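Long-range contacts in 3-phosphoshikimate 1-carboxyvinyltransferase (Streptomyces sviceus, PDB 7M0O), which probably transfers the enolpyruvyl group of phosphoenolpyruvate to the 5-hydroxyl of shikimate-3-phosphate, the sixth step of chorismate biosynthesis: residues I293-A301 and T319-C330; Q359-M370 and I382-T393. One frame throughout, in Å; residues are numbered along the deposited sequence.

Contact 1. Residues I293-A301 and T319-C330. With PO4 (phosphate ion), chain B.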
loop_
_atom_site.group_PDB
_atom_site.type_symbol
_atom_site.label_atom_id
_atom_site.label_comp_id
_atom_site.label_asym_id
_atom_site.label_seq_id
_atom_site.Cartn_x
_atom_site.Cartn_y
_atom_site.Cartn_z
ATOM N N ILE A 293 13.369 -2.799 3.809
ATOM C CA ILE A 293 12.203 -3.677 3.937
ATOM C C ILE A 293 11.746 -3.714 5.396
ATOM O O ILE A 293 11.365 -4.767 5.916
ATOM C CB ILE A 293 12.494 -5.098 3.399
ATOM C CG1 ILE A 293 13.769 -5.708 4.001
ATOM C CG2 ILE A 293 12.601 -5.079 1.868
ATOM C CD1 ILE A 293 13.856 -7.219 3.772
ATOM N N SER A 294 11.745 -2.559 6.067
ATOM C CA SER A 294 11.662 -2.561 7.524
ATOM C C SER A 294 10.292 -2.971 8.074
ATOM O O SER A 294 10.224 -3.419 9.224
ATOM C CB SER A 294 12.049 -1.183 8.077
ATOM O OG SER A 294 11.192 -0.172 7.603
ATOM N N ASP A 295 9.204 -2.839 7.302
ATOM C CA ASP A 295 7.911 -3.329 7.783
ATOM C C ASP A 295 7.911 -4.845 8.009
ATOM O O ASP A 295 7.014 -5.351 8.700
ATOM C CB ASP A 295 6.804 -2.946 6.805
ATOM C CG ASP A 295 6.421 -1.449 6.895
ATOM O OD1 ASP A 295 6.815 -0.772 7.865
ATOM O OD2 ASP A 295 5.721 -0.943 5.997
ATOM N N THR A 296 8.867 -5.577 7.421
ATOM C CA THR A 296 8.998 -7.017 7.631
ATOM C C THR A 296 10.047 -7.381 8.671
ATOM O O THR A 296 10.242 -8.578 8.948
ATOM C CB THR A 296 9.307 -7.763 6.312
ATOM O OG1 THR A 296 10.624 -7.444 5.816
ATOM C CG2 THR A 296 8.257 -7.444 5.266
ATOM N N MET A 297 10.695 -6.391 9.295
ATOM C CA MET A 297 11.564 -6.703 10.426
ATOM C C MET A 297 10.859 -7.539 11.489
ATOM O O MET A 297 11.461 -8.524 11.953
ATOM C CB MET A 297 12.139 -5.410 11.032
ATOM C CG MET A 297 12.967 -5.656 12.307
ATOM S SD MET A 297 12.023 -5.862 13.834
ATOM C CE MET A 297 11.310 -4.219 14.035
ATOM N N PRO A 298 9.614 -7.247 11.900
ATOM C CA PRO A 298 8.976 -8.110 12.908
ATOM C C PRO A 298 8.720 -9.509 12.393
ATOM O O PRO A 298 8.764 -10.459 13.184
ATOM C CB PRO A 298 7.669 -7.372 13.255
ATOM C CG PRO A 298 7.988 -5.888 12.909
ATOM C CD PRO A 298 8.858 -5.997 11.679
ATOM N N THR A 299 8.466 -9.664 11.090
ATOM C CA THR A 299 8.242 -10.995 10.540
ATOM C C THR A 299 9.462 -11.879 10.752
ATOM O O THR A 299 9.335 -13.064 11.089
ATOM C CB THR A 299 7.892 -10.893 9.051
ATOM O OG1 THR A 299 6.923 -9.855 8.862
ATOM C CG2 THR A 299 7.313 -12.216 8.557
ATOM N N LEU A 300 10.664 -11.316 10.547
ATOM C CA LEU A 300 11.887 -12.072 10.803
ATOM C C LEU A 300 12.116 -12.278 12.299
ATOM O O LEU A 300 12.529 -13.360 12.725
ATOM C CB LEU A 300 13.090 -11.361 10.183
ATOM C CG LEU A 300 14.431 -12.076 10.444
ATOM C CD1 LEU A 300 14.379 -13.513 9.946
ATOM C CD2 LEU A 300 15.632 -11.348 9.817
ATOM N N ALA A 301 11.891 -11.245 13.105
ATOM C CA ALA A 301 12.101 -11.389 14.543
ATOM C C ALA A 301 11.282 -12.539 15.118
ATOM O O ALA A 301 11.737 -13.233 16.035
ATOM C CB ALA A 301 11.750 -10.077 15.247
ATOM N N THR A 319 12.268 1.611 12.417
ATOM C CA THR A 319 11.225 0.849 13.096
ATOM C C THR A 319 10.889 1.410 14.473
ATOM O O THR A 319 9.843 1.051 15.029
ATOM C CB THR A 319 11.616 -0.627 13.250
ATOM O OG1 THR A 319 12.745 -0.764 14.126
ATOM C CG2 THR A 319 11.976 -1.233 11.890
ATOM N N ARG A 320 11.764 2.242 15.048
ATOM C CA ARG A 320 11.539 2.759 16.390
ATOM C C ARG A 320 10.549 3.911 16.403
ATOM O O ARG A 320 9.959 4.193 17.451
ATOM C CB ARG A 320 12.859 3.223 17.020
ATOM C CG ARG A 320 13.764 2.098 17.508
ATOM C CD ARG A 320 14.841 2.652 18.439
ATOM N NE ARG A 320 15.822 1.666 18.878
ATOM C CZ ARG A 320 15.704 0.908 19.963
ATOM N NH1 ARG A 320 16.663 0.058 20.285
ATOM N NH2 ARG A 320 14.614 0.987 20.719
ATOM N N VAL A 321 10.344 4.564 15.262
ATOM C CA VAL A 321 9.582 5.799 15.196
ATOM C C VAL A 321 8.249 5.594 14.477
ATOM O O VAL A 321 7.653 6.552 13.988
ATOM C CB VAL A 321 10.415 6.914 14.551
ATOM C CG1 VAL A 321 11.709 7.092 15.325
ATOM C CG2 VAL A 321 10.730 6.566 13.098
ATOM N N LYS A 322 7.775 4.353 14.404
ATOM C CA LYS A 322 6.400 4.085 14.008
ATOM C C LYS A 322 5.496 4.508 15.167
ATOM O O LYS A 322 5.940 5.127 16.138
ATOM C CB LYS A 322 6.214 2.614 13.640
ATOM C CG LYS A 322 7.196 2.077 12.596
ATOM C CD LYS A 322 6.965 2.683 11.224
ATOM C CE LYS A 322 5.627 2.262 10.645
ATOM N NZ LYS A 322 5.464 2.742 9.242
ATOM N N GLU A 323 4.205 4.163 15.092
ATOM C CA GLU A 323 3.305 4.575 16.164
ATOM C C GLU A 323 3.647 3.860 17.465
ATOM O O GLU A 323 3.404 4.396 18.554
ATOM C CB GLU A 323 1.850 4.346 15.748
ATOM C CG GLU A 323 1.394 5.329 14.660
ATOM C CD GLU A 323 -0.097 5.280 14.378
ATOM O OE1 GLU A 323 -0.732 4.245 14.660
ATOM O OE2 GLU A 323 -0.638 6.288 13.872
ATOM N N CYS A 324 4.247 2.678 17.372
ATOM C CA CYS A 324 4.919 2.056 18.498
ATOM C C CYS A 324 6.362 1.783 18.089
ATOM O O CYS A 324 6.673 1.665 16.898
ATOM C CB CYS A 324 4.200 0.746 18.951
ATOM S SG CYS A 324 4.403 -0.808 17.961
ATOM N N ASP A 325 7.250 1.734 19.075
ATOM C CA ASP A 325 8.632 1.330 18.822
ATOM C C ASP A 325 8.616 -0.172 18.560
ATOM O O ASP A 325 8.497 -0.969 19.486
ATOM C CB ASP A 325 9.534 1.703 19.999
ATOM C CG ASP A 325 11.019 1.414 19.729
ATOM O OD1 ASP A 325 11.306 0.446 18.997
ATOM O OD2 ASP A 325 11.903 2.135 20.256
ATOM N N ARG A 326 8.736 -0.561 17.287
ATOM C CA ARG A 326 8.604 -1.966 16.906
ATOM C C ARG A 326 9.827 -2.785 17.274
ATOM O O ARG A 326 9.708 -3.997 17.502
ATOM C CB ARG A 326 8.355 -2.098 15.399
ATOM C CG ARG A 326 6.957 -1.736 14.973
ATOM C CD ARG A 326 6.774 -1.857 13.475
ATOM N NE ARG A 326 5.385 -1.606 13.126
ATOM C CZ ARG A 326 4.929 -1.407 11.894
ATOM N NH1 ARG A 326 5.746 -1.405 10.856
ATOM N NH2 ARG A 326 3.634 -1.210 11.699
ATOM N N LEU A 327 10.994 -2.147 17.332
ATOM C CA LEU A 327 12.189 -2.815 17.822
ATOM C C LEU A 327 12.009 -3.217 19.283
ATOM O O LEU A 327 12.182 -4.387 19.638
ATOM C CB LEU A 327 13.407 -1.905 17.625
ATOM C CG LEU A 327 14.806 -2.535 17.597
ATOM C CD1 LEU A 327 15.844 -1.664 16.868
ATOM C CD2 LEU A 327 15.285 -2.835 19.008
ATOM N N GLU A 328 11.582 -2.276 20.130
ATOM C CA GLU A 328 11.379 -2.613 21.537
ATOM C C GLU A 328 10.235 -3.600 21.720
ATOM O O GLU A 328 10.296 -4.460 22.607
ATOM C CB GLU A 328 11.113 -1.356 22.359
ATOM C CG GLU A 328 12.292 -0.420 22.492
ATOM C CD GLU A 328 13.445 -1.003 23.298
ATOM O OE1 GLU A 328 13.210 -1.777 24.249
ATOM O OE2 GLU A 328 14.600 -0.697 22.961
ATOM N N ALA A 329 9.164 -3.467 20.926
ATOM C CA ALA A 329 8.016 -4.361 21.063
ATOM C C ALA A 329 8.381 -5.795 20.698
ATOM O O ALA A 329 7.946 -6.740 21.363
ATOM C CB ALA A 329 6.856 -3.871 20.196
ATOM N N CYS A 330 9.195 -5.975 19.656
ATOM C CA CYS A 330 9.681 -7.308 19.326
ATOM C C CYS A 330 10.537 -7.883 20.447
ATOM O O CYS A 330 10.386 -9.052 20.820
ATOM C CB CYS A 330 10.456 -7.267 18.004
ATOM S SG CYS A 330 9.371 -7.192 16.555
HETATM P P PO4 B . 2.741 0.027 8.177
HETATM O O1 PO4 B . 3.465 0.414 6.915
HETATM O O2 PO4 B . 3.640 -0.903 8.953
HETATM O O3 PO4 B . 1.445 -0.649 7.798
HETATM O O4 PO4 B . 2.474 1.295 8.945
HETATM O O HOH W 1 8.629 -1.466 10.776
#

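Contact 2. Residues Q359-M370 and I382-T393. With PO4 (phosphate ion), chain B.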
loop_
_atom_site.group_PDB
_atom_site.type_symbol
_atom_site.label_atom_id
_atom_site.label_comp_id
_atom_site.label_asym_id
_atom_site.label_seq_id
_atom_site.Cartn_x
_atom_site.Cartn_y
_atom_site.Cartn_z
ATOM N N GLN A 359 0.874 -14.202 26.472
ATOM C CA GLN A 359 0.096 -13.174 25.803
ATOM C C GLN A 359 1.023 -12.093 25.268
ATOM O O GLN A 359 1.832 -11.527 26.009
ATOM C CB GLN A 359 -0.921 -12.554 26.754
ATOM C CG GLN A 359 -1.849 -11.607 26.045
ATOM C CD GLN A 359 -2.635 -10.743 26.997
ATOM O OE1 GLN A 359 -2.074 -9.922 27.717
ATOM N NE2 GLN A 359 -3.943 -10.928 27.007
ATOM N N VAL A 360 0.891 -11.804 23.978
ATOM C CA VAL A 360 1.693 -10.793 23.304
ATOM C C VAL A 360 1.111 -9.413 23.576
ATOM O O VAL A 360 -0.105 -9.212 23.466
ATOM C CB VAL A 360 1.737 -11.084 21.797
ATOM C CG1 VAL A 360 2.147 -9.838 21.002
ATOM C CG2 VAL A 360 2.674 -12.262 21.527
ATOM N N THR A 361 1.976 -8.459 23.950
ATOM C CA THR A 361 1.585 -7.054 24.044
ATOM C C THR A 361 1.702 -6.405 22.665
ATOM O O THR A 361 2.809 -6.151 22.180
ATOM C CB THR A 361 2.445 -6.295 25.050
ATOM O OG1 THR A 361 2.328 -6.899 26.339
ATOM C CG2 THR A 361 1.962 -4.836 25.139
ATOM N N SER A 362 0.562 -6.112 22.046
ATOM C CA SER A 362 0.558 -5.668 20.659
ATOM C C SER A 362 0.906 -4.194 20.478
ATOM O O SER A 362 1.400 -3.819 19.404
ATOM C CB SER A 362 -0.813 -5.985 20.040
ATOM O OG SER A 362 -1.781 -5.037 20.456
ATOM N N TYR A 363 0.662 -3.351 21.482
ATOM C CA TYR A 363 0.728 -1.892 21.332
ATOM C C TYR A 363 -0.211 -1.386 20.232
ATOM O O TYR A 363 -0.001 -0.297 19.679
ATOM C CB TYR A 363 2.170 -1.401 21.080
ATOM C CG TYR A 363 3.074 -1.604 22.282
ATOM C CD1 TYR A 363 3.124 -0.664 23.301
ATOM C CD2 TYR A 363 3.848 -2.751 22.411
ATOM C CE1 TYR A 363 3.932 -0.849 24.406
ATOM C CE2 TYR A 363 4.663 -2.950 23.517
ATOM C CZ TYR A 363 4.705 -1.993 24.509
ATOM O OH TYR A 363 5.503 -2.185 25.622
ATOM N N GLY A 364 -1.250 -2.164 19.911
ATOM C CA GLY A 364 -2.170 -1.859 18.832
ATOM C C GLY A 364 -1.582 -1.988 17.448
ATOM O O GLY A 364 -2.209 -1.553 16.473
ATOM N N ASP A 365 -0.402 -2.603 17.335
ATOM C CA ASP A 365 0.341 -2.681 16.080
ATOM C C ASP A 365 0.015 -3.977 15.341
ATOM O O ASP A 365 0.344 -5.075 15.818
ATOM C CB ASP A 365 1.846 -2.595 16.342
ATOM C CG ASP A 365 2.639 -2.313 15.082
ATOM O OD1 ASP A 365 2.347 -2.923 14.034
ATOM O OD2 ASP A 365 3.552 -1.466 15.147
ATOM N N HIS A 366 -0.609 -3.829 14.164
ATOM C CA HIS A 366 -1.004 -4.972 13.331
ATOM C C HIS A 366 0.162 -5.912 13.021
ATOM O O HIS A 366 -0.010 -7.139 12.995
ATOM C CB HIS A 366 -1.640 -4.473 12.032
ATOM C CG HIS A 366 -0.862 -3.404 11.323
ATOM N ND1 HIS A 366 -0.543 -2.188 11.902
ATOM C CD2 HIS A 366 -0.351 -3.368 10.072
ATOM C CE1 HIS A 366 0.131 -1.457 11.034
ATOM N NE2 HIS A 366 0.265 -2.150 9.917
ATOM N N ARG A 367 1.355 -5.359 12.779
ATOM C CA ARG A 367 2.496 -6.204 12.426
ATOM C C ARG A 367 3.041 -6.990 13.619
ATOM O O ARG A 367 3.601 -8.067 13.429
ATOM C CB ARG A 367 3.602 -5.360 11.799
ATOM C CG ARG A 367 3.074 -4.447 10.685
ATOM C CD ARG A 367 3.957 -4.450 9.447
ATOM N NE ARG A 367 3.298 -3.658 8.410
ATOM C CZ ARG A 367 2.512 -4.172 7.467
ATOM N NH1 ARG A 367 2.299 -5.487 7.412
ATOM N NH2 ARG A 367 1.925 -3.377 6.592
ATOM N N ILE A 368 2.885 -6.495 14.851
ATOM C CA ILE A 368 3.268 -7.305 16.006
ATOM C C ILE A 368 2.346 -8.520 16.130
ATOM O O ILE A 368 2.805 -9.641 16.378
ATOM C CB ILE A 368 3.280 -6.456 17.295
ATOM C CG1 ILE A 368 4.269 -5.294 17.178
ATOM C CG2 ILE A 368 3.611 -7.328 18.525
ATOM C CD1 ILE A 368 5.725 -5.721 16.911
ATOM N N VAL A 369 1.035 -8.331 15.940
ATOM C CA VAL A 369 0.104 -9.456 16.033
ATOM C C VAL A 369 0.345 -10.450 14.901
ATOM O O VAL A 369 0.433 -11.663 15.122
ATOM C CB VAL A 369 -1.353 -8.952 16.039
ATOM C CG1 VAL A 369 -2.324 -10.148 15.927
ATOM C CG2 VAL A 369 -1.621 -8.181 17.314
ATOM N N MET A 370 0.449 -9.955 13.664
ATOM C CA MET A 370 0.596 -10.879 12.545
ATOM C C MET A 370 1.921 -11.628 12.621
ATOM O O MET A 370 1.988 -12.819 12.299
ATOM C CB MET A 370 0.445 -10.126 11.222
ATOM C CG MET A 370 -1.004 -9.678 10.986
ATOM S SD MET A 370 -1.375 -8.989 9.361
ATOM C CE MET A 370 -0.621 -7.388 9.476
ATOM N N ILE A 382 0.125 -19.102 22.490
ATOM C CA ILE A 382 0.318 -17.687 22.211
ATOM C C ILE A 382 -1.036 -17.045 21.952
ATOM O O ILE A 382 -1.844 -17.553 21.164
ATOM C CB ILE A 382 1.274 -17.484 21.025
ATOM C CG1 ILE A 382 2.706 -17.760 21.488
ATOM C CG2 ILE A 382 1.123 -16.075 20.451
ATOM C CD1 ILE A 382 3.797 -17.504 20.435
ATOM N N SER A 383 -1.280 -15.925 22.625
ATOM C CA SER A 383 -2.472 -15.118 22.455
ATOM C C SER A 383 -2.036 -13.659 22.336
ATOM O O SER A 383 -0.851 -13.332 22.441
ATOM C CB SER A 383 -3.458 -15.342 23.619
ATOM O OG SER A 383 -2.908 -14.946 24.865
ATOM N N PHE A 384 -3.003 -12.782 22.098
ATOM C CA PHE A 384 -2.754 -11.366 21.889
ATOM C C PHE A 384 -3.691 -10.554 22.760
ATOM O O PHE A 384 -4.852 -10.926 22.941
ATOM C CB PHE A 384 -2.969 -10.988 20.420
ATOM C CG PHE A 384 -2.279 -11.917 19.460
ATOM C CD1 PHE A 384 -0.913 -11.807 19.234
ATOM C CD2 PHE A 384 -2.988 -12.897 18.799
ATOM C CE1 PHE A 384 -0.265 -12.671 18.367
ATOM C CE2 PHE A 384 -2.349 -13.760 17.927
ATOM C CZ PHE A 384 -0.986 -13.650 17.717
ATOM N N ASP A 385 -3.194 -9.428 23.266
ATOM C CA ASP A 385 -4.063 -8.542 24.035
ATOM C C ASP A 385 -5.054 -7.791 23.146
ATOM O O ASP A 385 -6.114 -7.372 23.631
ATOM C CB ASP A 385 -3.217 -7.579 24.871
ATOM C CG ASP A 385 -2.296 -6.676 24.026
ATOM O OD1 ASP A 385 -2.238 -6.806 22.773
ATOM O OD2 ASP A 385 -1.616 -5.820 24.640
ATOM N N ASP A 386 -4.761 -7.672 21.849
ATOM C CA ASP A 386 -5.562 -6.863 20.926
ATOM C C ASP A 386 -5.561 -7.524 19.545
ATOM O O ASP A 386 -4.902 -7.052 18.608
ATOM C CB ASP A 386 -5.013 -5.439 20.869
ATOM C CG ASP A 386 -5.880 -4.489 20.048
ATOM O OD1 ASP A 386 -7.035 -4.837 19.720
ATOM O OD2 ASP A 386 -5.397 -3.369 19.749
ATOM N N PRO A 387 -6.294 -8.635 19.384
ATOM C CA PRO A 387 -6.275 -9.339 18.085
ATOM C C PRO A 387 -6.944 -8.573 16.956
ATOM O O PRO A 387 -6.673 -8.865 15.784
ATOM C CB PRO A 387 -7.023 -10.652 18.377
ATOM C CG PRO A 387 -7.891 -10.330 19.560
ATOM C CD PRO A 387 -7.116 -9.343 20.384
ATOM N N GLY A 388 -7.805 -7.603 17.256
ATOM C CA GLY A 388 -8.489 -6.881 16.216
ATOM C C GLY A 388 -7.650 -5.847 15.495
ATOM O O GLY A 388 -8.093 -5.325 14.468
ATOM N N CYS A 389 -6.456 -5.532 15.997
ATOM C CA CYS A 389 -5.716 -4.458 15.340
ATOM C C CYS A 389 -5.199 -4.855 13.958
ATOM O O CYS A 389 -4.837 -3.967 13.177
ATOM C CB CYS A 389 -4.579 -3.973 16.240
ATOM S SG CYS A 389 -3.198 -5.105 16.474
ATOM N N VAL A 390 -5.207 -6.150 13.619
ATOM C CA VAL A 390 -4.881 -6.591 12.263
ATOM C C VAL A 390 -5.787 -5.942 11.227
ATOM O O VAL A 390 -5.424 -5.867 10.050
ATOM C CB VAL A 390 -4.963 -8.129 12.120
ATOM C CG1 VAL A 390 -4.012 -8.830 13.061
ATOM C CG2 VAL A 390 -6.411 -8.630 12.312
ATOM N N ARG A 391 -6.960 -5.450 11.645
ATOM C CA ARG A 391 -7.884 -4.837 10.703
ATOM C C ARG A 391 -7.321 -3.564 10.090
ATOM O O ARG A 391 -7.844 -3.101 9.071
ATOM C CB ARG A 391 -9.218 -4.566 11.400
ATOM C CG ARG A 391 -9.894 -5.854 11.854
ATOM C CD ARG A 391 -11.339 -5.636 12.253
ATOM N NE ARG A 391 -11.472 -4.799 13.431
ATOM C CZ ARG A 391 -12.290 -3.758 13.506
ATOM N NH1 ARG A 391 -13.040 -3.432 12.462
ATOM N NH2 ARG A 391 -12.359 -3.045 14.620
ATOM N N LYS A 392 -6.271 -2.989 10.686
ATOM C CA LYS A 392 -5.632 -1.829 10.073
ATOM C C LYS A 392 -5.197 -2.103 8.641
ATOM O O LYS A 392 -5.216 -1.188 7.811
ATOM C CB LYS A 392 -4.439 -1.372 10.909
ATOM C CG LYS A 392 -4.862 -0.814 12.283
ATOM C CD LYS A 392 -3.669 -0.382 13.111
ATOM C CE LYS A 392 -4.116 0.321 14.389
ATOM N NZ LYS A 392 -3.024 1.152 14.969
ATOM N N THR A 393 -4.806 -3.345 8.316
ATOM C CA THR A 393 -4.408 -3.664 6.938
ATOM C C THR A 393 -5.025 -4.926 6.348
ATOM O O THR A 393 -4.919 -5.117 5.135
ATOM C CB THR A 393 -2.881 -3.812 6.810
ATOM O OG1 THR A 393 -2.423 -4.893 7.641
ATOM C CG2 THR A 393 -2.155 -2.525 7.177
HETATM P P PO4 B . 2.741 0.027 8.177
HETATM O O1 PO4 B . 3.465 0.414 6.915
HETATM O O2 PO4 B . 3.640 -0.903 8.953
HETATM O O3 PO4 B . 1.445 -0.649 7.798
HETATM O O4 PO4 B . 2.474 1.295 8.945
HETATM O O HOH W 2 -0.440 -6.171 27.033
HETATM O O HOH W 3 -0.783 -3.325 23.872
HETATM O O HOH W 4 -0.137 -5.823 5.858
#

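Contact 1. Residues I293-A301 and T319-C330
Met-297 and Cys-330 meet through their sulfurs in the close-packed half of this contact, where helices 297-303 and 326-336 run side by side, their short segments 16° from parallel. Cys-330 SG is small enough to settle among Met-297, Pro-298 and Ala-301, lying 3.7 Å from Pro-298 CB. Met-297 starts with CG anti to its backbone N and then bends twice, which carries the thioether across Thr-319 at about a right angle; its CE ends 3.7 Å from Thr-319 CB. The hydroxyl of Thr-319 is bonded to the Val-316 carbonyl, and its methyl, CG2, meets Ser-294 CB.

The more open side is where Lys-322 and Asp-295 lie, beside a bound phosphate ion; the guanidinium of Arg-326 between them is itself buried. Its NE is held in a salt bridge by Asp-365, while NH1 forms a salt bridge with Asp-295 OD1 at 3.2 Å whose hydrogen bond is weak, bent to 125° at the hydrogen; the two planes stand 73° apart. NH1 also donates to a water held by Ser-294 O, and both NH1 and NH2 grip phosphate O2, NH2 at 2.8 Å. Lys-322, exposed and bent along its chain, lays CE over one guanidinium face and reaches phosphate O4 weakly through NZ. Asp-295 is the predicted proton acceptor, Lys-322 and Arg-326 predicted substrate ligands, an arrangement consistent with the active-site cleft of an EPSP synthase.

Contact 2. Residues Q359-M370 and I382-T393
Backbone bonds join Val-360 to the strand 383-384 in parallel register. Val-360 N donates to Ser-383 O at 2.8 Å, and Asp-385 N returns a bond to Val-360 O, the pattern in which one residue of a parallel strand bonds on both sides.

Side-chain polar bonds take over where the strands end. Asp-385 OD1 accepts from both Ser-362 N and Ser-362 OG, each at 3.0 Å, and the two donors approach from opposite faces of the carboxylate plane. Ser-362 OG both donates to Asp-385 OD1 and accepts from Gly-364 N, an ST turn, a double duty that suits a hydroxyl. Two waters bind Asp-385 OD2, and Lys-392 NZ makes a weak bond to Gly-364 O.

The apolar core lies between helix 366-375 and the 384-390 part of the other segment. Val-369 CG1 sits over the centre of the Phe-384 ring, a CH-pi contact 3.8 Å from the centroid, and also touches Val-390 CG1 at 3.6 Å. Its other branch, CG2, packs on Cys-389 SG; a beta-branched side chain can fill both places.

Ring and anion contacts finish the far end. His-366, its CG between backbone N and carbonyl carbon (chi1 48°), has Lys-392 CB over one face and Arg-367 CG over the other, while NE2 donates to phosphate O3 at 2.9 Å. Arg-367 holds O2 through NE and O3 through NH2. Donors on successive residues at a helix start suit an anion, consistent with the predicted role of Arg-367 in binding phosphoenolpyruvate; Lys-392, another predicted ligand, stands alongside over the His-366 ring.

How the contacts relate
From the N terminus, contact 1 comes first: the chain leaves 293-301, passes through strand 311-314 and closes its loop on returning at 319-330. Contact 2 opens only afterwards, when 359-370 leads through helix 366-375 to 382-393, completing a beta-alpha-beta unit. The two loops are therefore in series, neither nesting nor crossing, yet their centres lie about 13 Å apart. Arg-326 NE and Asp-365 OD2 form a salt bridge of 2.7 Å between them, and Asp-295 O packs on Arg-367 CD. Helices 297-303, 326-336 and 366-375 are thereby tied together at their N-terminal ends, where side chains from both contacts surround one phosphate ion.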